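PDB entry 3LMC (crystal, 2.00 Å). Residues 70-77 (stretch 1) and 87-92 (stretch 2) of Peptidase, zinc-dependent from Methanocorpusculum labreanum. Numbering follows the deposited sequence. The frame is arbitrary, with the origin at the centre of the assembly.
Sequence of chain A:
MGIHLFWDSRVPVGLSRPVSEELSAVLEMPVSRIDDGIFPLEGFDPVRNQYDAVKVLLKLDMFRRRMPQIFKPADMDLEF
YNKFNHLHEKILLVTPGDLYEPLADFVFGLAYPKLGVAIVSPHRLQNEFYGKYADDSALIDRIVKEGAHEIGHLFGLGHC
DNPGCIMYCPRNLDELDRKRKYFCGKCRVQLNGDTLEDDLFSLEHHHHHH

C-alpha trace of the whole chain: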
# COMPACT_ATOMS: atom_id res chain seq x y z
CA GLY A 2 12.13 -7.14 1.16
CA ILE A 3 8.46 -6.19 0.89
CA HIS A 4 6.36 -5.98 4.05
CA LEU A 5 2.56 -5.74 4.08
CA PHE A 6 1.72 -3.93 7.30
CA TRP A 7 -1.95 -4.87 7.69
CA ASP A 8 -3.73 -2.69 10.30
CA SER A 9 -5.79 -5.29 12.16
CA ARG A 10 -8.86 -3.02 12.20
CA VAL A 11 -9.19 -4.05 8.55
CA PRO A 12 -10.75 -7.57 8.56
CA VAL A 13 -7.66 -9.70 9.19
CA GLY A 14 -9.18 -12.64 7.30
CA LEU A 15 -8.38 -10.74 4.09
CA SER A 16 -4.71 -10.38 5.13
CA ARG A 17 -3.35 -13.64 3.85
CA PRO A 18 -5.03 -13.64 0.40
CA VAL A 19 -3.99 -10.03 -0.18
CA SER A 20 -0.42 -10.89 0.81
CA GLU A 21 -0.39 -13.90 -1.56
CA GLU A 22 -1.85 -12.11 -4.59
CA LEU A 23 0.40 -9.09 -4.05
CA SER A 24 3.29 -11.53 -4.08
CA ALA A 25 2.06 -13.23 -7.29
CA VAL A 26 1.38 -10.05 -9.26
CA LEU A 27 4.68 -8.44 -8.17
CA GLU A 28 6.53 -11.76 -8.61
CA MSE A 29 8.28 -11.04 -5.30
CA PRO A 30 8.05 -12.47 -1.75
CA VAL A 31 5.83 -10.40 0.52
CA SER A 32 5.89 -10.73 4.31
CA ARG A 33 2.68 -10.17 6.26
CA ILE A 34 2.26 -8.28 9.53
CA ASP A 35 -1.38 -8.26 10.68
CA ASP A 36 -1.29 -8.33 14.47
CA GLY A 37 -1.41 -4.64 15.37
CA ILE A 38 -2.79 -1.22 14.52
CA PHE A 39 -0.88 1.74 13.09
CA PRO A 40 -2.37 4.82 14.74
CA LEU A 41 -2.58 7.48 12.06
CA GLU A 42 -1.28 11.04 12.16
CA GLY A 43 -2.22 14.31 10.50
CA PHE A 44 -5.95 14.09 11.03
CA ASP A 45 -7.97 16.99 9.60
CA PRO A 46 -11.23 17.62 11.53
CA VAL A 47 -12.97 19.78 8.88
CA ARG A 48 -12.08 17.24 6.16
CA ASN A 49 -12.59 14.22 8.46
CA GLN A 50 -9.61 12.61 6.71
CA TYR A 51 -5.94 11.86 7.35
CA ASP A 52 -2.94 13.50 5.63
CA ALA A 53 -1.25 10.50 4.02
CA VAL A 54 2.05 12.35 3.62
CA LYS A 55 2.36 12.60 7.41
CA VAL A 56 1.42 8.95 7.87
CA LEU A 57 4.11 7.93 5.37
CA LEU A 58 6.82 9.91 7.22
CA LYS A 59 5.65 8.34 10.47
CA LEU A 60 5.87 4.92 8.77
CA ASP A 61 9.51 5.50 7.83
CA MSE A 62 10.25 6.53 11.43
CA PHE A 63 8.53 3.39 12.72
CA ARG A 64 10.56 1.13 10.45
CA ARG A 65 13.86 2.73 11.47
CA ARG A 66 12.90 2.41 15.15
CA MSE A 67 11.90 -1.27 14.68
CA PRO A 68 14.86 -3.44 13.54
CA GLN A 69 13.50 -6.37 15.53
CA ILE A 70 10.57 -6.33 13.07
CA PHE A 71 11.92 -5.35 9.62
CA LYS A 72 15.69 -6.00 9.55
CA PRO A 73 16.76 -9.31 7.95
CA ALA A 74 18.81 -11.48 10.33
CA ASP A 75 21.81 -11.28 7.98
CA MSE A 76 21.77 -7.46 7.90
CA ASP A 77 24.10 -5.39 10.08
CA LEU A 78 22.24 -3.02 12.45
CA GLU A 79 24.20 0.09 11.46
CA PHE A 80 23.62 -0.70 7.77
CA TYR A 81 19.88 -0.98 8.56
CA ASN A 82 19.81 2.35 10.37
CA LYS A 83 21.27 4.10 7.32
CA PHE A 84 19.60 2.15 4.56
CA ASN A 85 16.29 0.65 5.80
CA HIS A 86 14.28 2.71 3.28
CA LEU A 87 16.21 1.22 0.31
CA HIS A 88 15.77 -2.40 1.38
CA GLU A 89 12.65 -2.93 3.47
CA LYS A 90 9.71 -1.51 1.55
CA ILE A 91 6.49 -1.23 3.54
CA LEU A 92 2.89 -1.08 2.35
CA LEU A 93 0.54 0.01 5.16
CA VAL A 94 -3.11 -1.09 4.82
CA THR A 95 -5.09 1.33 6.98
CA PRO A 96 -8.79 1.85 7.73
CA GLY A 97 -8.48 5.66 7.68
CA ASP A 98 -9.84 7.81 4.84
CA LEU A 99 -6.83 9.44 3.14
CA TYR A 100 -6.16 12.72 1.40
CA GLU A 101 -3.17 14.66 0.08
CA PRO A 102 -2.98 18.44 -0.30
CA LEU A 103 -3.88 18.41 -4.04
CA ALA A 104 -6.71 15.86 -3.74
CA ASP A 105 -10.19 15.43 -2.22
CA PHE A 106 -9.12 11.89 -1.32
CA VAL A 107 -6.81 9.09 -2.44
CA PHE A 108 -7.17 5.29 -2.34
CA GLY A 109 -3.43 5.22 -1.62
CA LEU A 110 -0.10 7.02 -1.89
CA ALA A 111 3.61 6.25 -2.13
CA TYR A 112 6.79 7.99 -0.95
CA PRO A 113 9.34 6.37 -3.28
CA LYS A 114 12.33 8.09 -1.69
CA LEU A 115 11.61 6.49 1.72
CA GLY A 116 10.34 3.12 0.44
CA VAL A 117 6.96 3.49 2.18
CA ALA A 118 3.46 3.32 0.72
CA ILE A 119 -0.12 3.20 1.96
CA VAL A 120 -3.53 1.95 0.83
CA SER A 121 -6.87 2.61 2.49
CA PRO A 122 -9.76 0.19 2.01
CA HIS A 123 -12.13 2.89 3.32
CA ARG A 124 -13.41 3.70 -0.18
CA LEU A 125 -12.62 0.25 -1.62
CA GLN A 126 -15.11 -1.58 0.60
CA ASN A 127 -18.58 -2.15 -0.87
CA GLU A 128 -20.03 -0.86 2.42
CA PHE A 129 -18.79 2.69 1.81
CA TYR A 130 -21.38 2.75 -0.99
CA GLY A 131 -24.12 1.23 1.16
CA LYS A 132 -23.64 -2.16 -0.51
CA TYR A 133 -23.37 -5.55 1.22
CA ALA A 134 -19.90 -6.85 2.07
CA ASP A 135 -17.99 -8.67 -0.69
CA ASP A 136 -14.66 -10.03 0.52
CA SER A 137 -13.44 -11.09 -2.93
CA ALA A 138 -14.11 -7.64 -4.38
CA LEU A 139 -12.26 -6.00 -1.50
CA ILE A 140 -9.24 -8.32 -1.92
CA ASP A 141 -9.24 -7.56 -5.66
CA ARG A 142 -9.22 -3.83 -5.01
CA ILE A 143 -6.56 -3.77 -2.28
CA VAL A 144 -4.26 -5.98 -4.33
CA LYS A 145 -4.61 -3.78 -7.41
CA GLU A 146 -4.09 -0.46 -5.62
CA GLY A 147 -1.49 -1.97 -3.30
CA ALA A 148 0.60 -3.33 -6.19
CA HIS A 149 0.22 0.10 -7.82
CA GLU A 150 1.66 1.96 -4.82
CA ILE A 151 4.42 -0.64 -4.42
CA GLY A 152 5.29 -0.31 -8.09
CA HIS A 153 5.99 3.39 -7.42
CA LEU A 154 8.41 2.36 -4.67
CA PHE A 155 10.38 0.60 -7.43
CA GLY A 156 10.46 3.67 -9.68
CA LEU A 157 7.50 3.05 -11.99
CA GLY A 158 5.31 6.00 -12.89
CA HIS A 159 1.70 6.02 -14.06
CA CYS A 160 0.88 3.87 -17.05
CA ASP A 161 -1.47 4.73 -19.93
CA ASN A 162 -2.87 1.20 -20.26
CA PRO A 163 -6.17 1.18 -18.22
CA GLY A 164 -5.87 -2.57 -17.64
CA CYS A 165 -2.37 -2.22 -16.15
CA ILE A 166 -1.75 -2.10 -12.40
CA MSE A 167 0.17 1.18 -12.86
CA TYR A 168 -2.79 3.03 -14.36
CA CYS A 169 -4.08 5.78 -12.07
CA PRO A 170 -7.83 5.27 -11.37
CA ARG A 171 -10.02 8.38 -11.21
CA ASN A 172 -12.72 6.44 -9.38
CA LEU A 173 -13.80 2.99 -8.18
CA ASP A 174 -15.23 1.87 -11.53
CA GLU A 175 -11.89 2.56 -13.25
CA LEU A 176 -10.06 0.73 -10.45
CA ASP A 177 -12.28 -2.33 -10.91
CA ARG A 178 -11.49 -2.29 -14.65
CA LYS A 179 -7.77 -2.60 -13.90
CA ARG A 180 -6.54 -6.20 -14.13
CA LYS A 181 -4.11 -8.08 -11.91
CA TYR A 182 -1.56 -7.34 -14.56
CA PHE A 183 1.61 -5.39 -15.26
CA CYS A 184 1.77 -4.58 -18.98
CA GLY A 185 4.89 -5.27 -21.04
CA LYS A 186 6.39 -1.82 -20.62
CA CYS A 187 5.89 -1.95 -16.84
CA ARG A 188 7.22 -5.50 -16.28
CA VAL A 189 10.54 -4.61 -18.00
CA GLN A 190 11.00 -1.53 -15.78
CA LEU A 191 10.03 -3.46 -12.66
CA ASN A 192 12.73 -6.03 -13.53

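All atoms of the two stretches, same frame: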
# COMPACT_ATOMS: atom_id res chain seq x y z
N ILE A 70 11.62 -5.94 14.01
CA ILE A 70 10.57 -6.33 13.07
C ILE A 70 11.04 -6.45 11.61
O ILE A 70 10.84 -7.49 10.98
CB ILE A 70 9.34 -5.40 13.14
CG1 ILE A 70 8.74 -5.40 14.54
CG2 ILE A 70 8.27 -5.84 12.16
CD1 ILE A 70 7.45 -4.61 14.63
N PHE A 71 11.68 -5.41 11.07
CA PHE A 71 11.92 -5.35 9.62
C PHE A 71 13.31 -5.74 9.11
O PHE A 71 13.47 -6.03 7.92
CB PHE A 71 11.57 -3.96 9.08
CG PHE A 71 10.15 -3.54 9.37
CD1 PHE A 71 9.10 -4.01 8.59
CD2 PHE A 71 9.87 -2.69 10.43
CE1 PHE A 71 7.79 -3.63 8.87
CE2 PHE A 71 8.56 -2.30 10.71
CZ PHE A 71 7.53 -2.77 9.94
N LYS A 72 14.32 -5.74 9.98
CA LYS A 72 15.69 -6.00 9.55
C LYS A 72 15.94 -7.50 9.36
O LYS A 72 15.72 -8.27 10.28
CB LYS A 72 16.68 -5.41 10.56
CG LYS A 72 18.14 -5.73 10.27
CD LYS A 72 19.06 -5.14 11.34
CE LYS A 72 19.29 -6.11 12.49
NZ LYS A 72 19.83 -7.45 12.05
N PRO A 73 16.38 -7.91 8.16
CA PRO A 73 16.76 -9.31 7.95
C PRO A 73 17.81 -9.72 8.97
O PRO A 73 18.60 -8.87 9.39
CB PRO A 73 17.39 -9.30 6.55
CG PRO A 73 16.77 -8.15 5.87
CD PRO A 73 16.57 -7.10 6.94
N ALA A 74 17.81 -10.98 9.39
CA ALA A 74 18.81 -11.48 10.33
C ALA A 74 20.24 -11.25 9.84
O ALA A 74 21.13 -10.93 10.62
CB ALA A 74 18.59 -12.96 10.62
N ASP A 75 20.46 -11.39 8.54
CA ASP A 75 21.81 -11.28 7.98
C ASP A 75 22.21 -9.84 7.65
O ASP A 75 23.17 -9.62 6.92
CB ASP A 75 21.96 -12.17 6.73
CG ASP A 75 21.12 -11.69 5.55
OD1 ASP A 75 20.52 -10.59 5.64
OD2 ASP A 75 21.08 -12.41 4.53
N MSE A 76 21.47 -8.87 8.17
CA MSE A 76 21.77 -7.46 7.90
C MSE A 76 22.29 -6.70 9.13
O MSE A 76 21.62 -6.62 10.17
CB MSE A 76 20.55 -6.73 7.30
CG MSE A 76 20.85 -5.28 6.96
SE MSE A 76 19.29 -4.25 6.38
CE MSE A 76 19.02 -5.07 4.63
N ASP A 77 23.48 -6.15 9.00
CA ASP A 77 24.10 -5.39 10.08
C ASP A 77 23.18 -4.26 10.54
O ASP A 77 22.50 -3.63 9.72
CB ASP A 77 25.44 -4.83 9.61
CG ASP A 77 25.95 -3.74 10.52
OD1 ASP A 77 26.29 -4.03 11.69
OD2 ASP A 77 26.01 -2.58 10.05
N LEU A 87 15.85 1.76 1.63
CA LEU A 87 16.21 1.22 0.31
C LEU A 87 15.81 -0.26 0.24
O LEU A 87 15.50 -0.77 -0.84
CB LEU A 87 17.73 1.32 0.04
CG LEU A 87 18.53 2.60 0.30
CD1 LEU A 87 20.00 2.44 -0.17
CD2 LEU A 87 17.88 3.79 -0.39
N HIS A 88 15.82 -0.94 1.38
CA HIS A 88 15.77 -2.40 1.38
C HIS A 88 14.47 -3.00 1.88
O HIS A 88 14.05 -4.05 1.40
CB HIS A 88 16.94 -2.97 2.19
CG HIS A 88 18.27 -2.70 1.56
ND1 HIS A 88 18.84 -3.55 0.64
CD2 HIS A 88 19.14 -1.67 1.72
CE1 HIS A 88 20.00 -3.05 0.25
NE2 HIS A 88 20.21 -1.92 0.89
N GLU A 89 13.84 -2.35 2.85
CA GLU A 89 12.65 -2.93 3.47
C GLU A 89 11.43 -2.07 3.17
O GLU A 89 11.06 -1.19 3.94
CB GLU A 89 12.86 -3.12 4.97
CG GLU A 89 14.16 -3.86 5.31
CD GLU A 89 14.24 -5.25 4.67
OE1 GLU A 89 13.20 -5.93 4.57
OE2 GLU A 89 15.35 -5.66 4.27
N LYS A 90 10.83 -2.30 2.01
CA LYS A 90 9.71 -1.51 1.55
C LYS A 90 8.51 -1.91 2.39
O LYS A 90 8.31 -3.09 2.67
CB LYS A 90 9.41 -1.82 0.09
CG LYS A 90 10.61 -1.64 -0.85
CD LYS A 90 11.28 -0.29 -0.68
CE LYS A 90 12.39 -0.09 -1.76
NZ LYS A 90 13.08 1.23 -1.57
N ILE A 91 7.71 -0.93 2.80
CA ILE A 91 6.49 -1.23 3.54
C ILE A 91 5.25 -0.68 2.85
O ILE A 91 5.22 0.48 2.45
CB ILE A 91 6.56 -0.64 4.95
CG1 ILE A 91 7.70 -1.31 5.72
CG2 ILE A 91 5.20 -0.76 5.67
CD1 ILE A 91 8.04 -0.62 7.04
N LEU A 92 4.22 -1.52 2.73
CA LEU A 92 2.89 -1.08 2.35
C LEU A 92 1.98 -1.18 3.57
O LEU A 92 1.72 -2.28 4.08
CB LEU A 92 2.33 -1.95 1.21
CG LEU A 92 0.85 -1.72 0.85
CD1 LEU A 92 0.60 -0.27 0.46
CD2 LEU A 92 0.33 -2.66 -0.27

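Stretch 1 opens with the last two residues of a helix, Ile70 and Phe71, and leaves helical geometry at Lys72; stretch 2 likewise starts in a helix end, Leu87 and His88, departs from it at Glu89 and runs on as a strand from Lys90 to Leu92. The two chains come nearest in CA terms at Phe71 and Glu89, whose CA atoms lie 6.6 Å apart. No hydrogen bond joins the stretches; the 272 Å² buried between them is made by packing, mostly of side chains.

Beyond Lys72, a type I beta turn from Pro73 to Met76 folds stretch 1 back on itself, closed by Met76 N donating to Pro73 O at 3.1 Å. The Lys72 side chain, whose CA-to-CB bond points away from stretch 2, braces this turn: its NZ donates to Met76 O at 2.7 Å and to Pro73 O at 3.3 Å, drawing a charged amine onto two carbonyls of the same loop. Asp77 follows at the N-cap position, its side chain capping a backbone N just past the stretch.

The CA-to-CB bonds of Glu89, just ahead of the strand, and of Ile91 within it point toward stretch 1, whereas that of Lys90 points away; Lys90 sends NZ back to Leu87 O in a weak hydrogen bond of 3.2 Å. Ile91 meets Phe71 in the clearest apolar pairing. Its CD1 sits over one face of the Phe71 ring, 3.7 Å from the centroid and 20° off the ring normal, a CH-pi contact in which a methyl group lies against the aromatic electrons; the closest atoms, Phe71 CE1 and Ile91 CD1, are 3.5 Å apart. Both residues are buried.

Glu89 has the largest area covered across the contact, just ahead of Phe71. With chi1 and chi2 both m, its carboxylate lies among Phe71, Pro73 and Met76. Phe71 O and Glu89 OE1 approach to 3.4 Å, but both are acceptors and do not bond; OE1 is instead satisfied by a hydrogen bond elsewhere in the structure. The other oxygen, Glu89 OE2, packs against carbon, 3.3 Å from Pro73 CD and 3.7 Å from Met76 CE.

Met76, a selenomethionine, reaches across the gap with chi1 and chi2 both t before chi3 turns to m at SE. Its terminal CE also touches His88 CB at 3.8 Å and lies oblique to the His88 imidazole. This methyl therefore contacts both the end of the stretch 2 helix and the Glu89 carboxylate, extending the packing beyond the Phe71 ring.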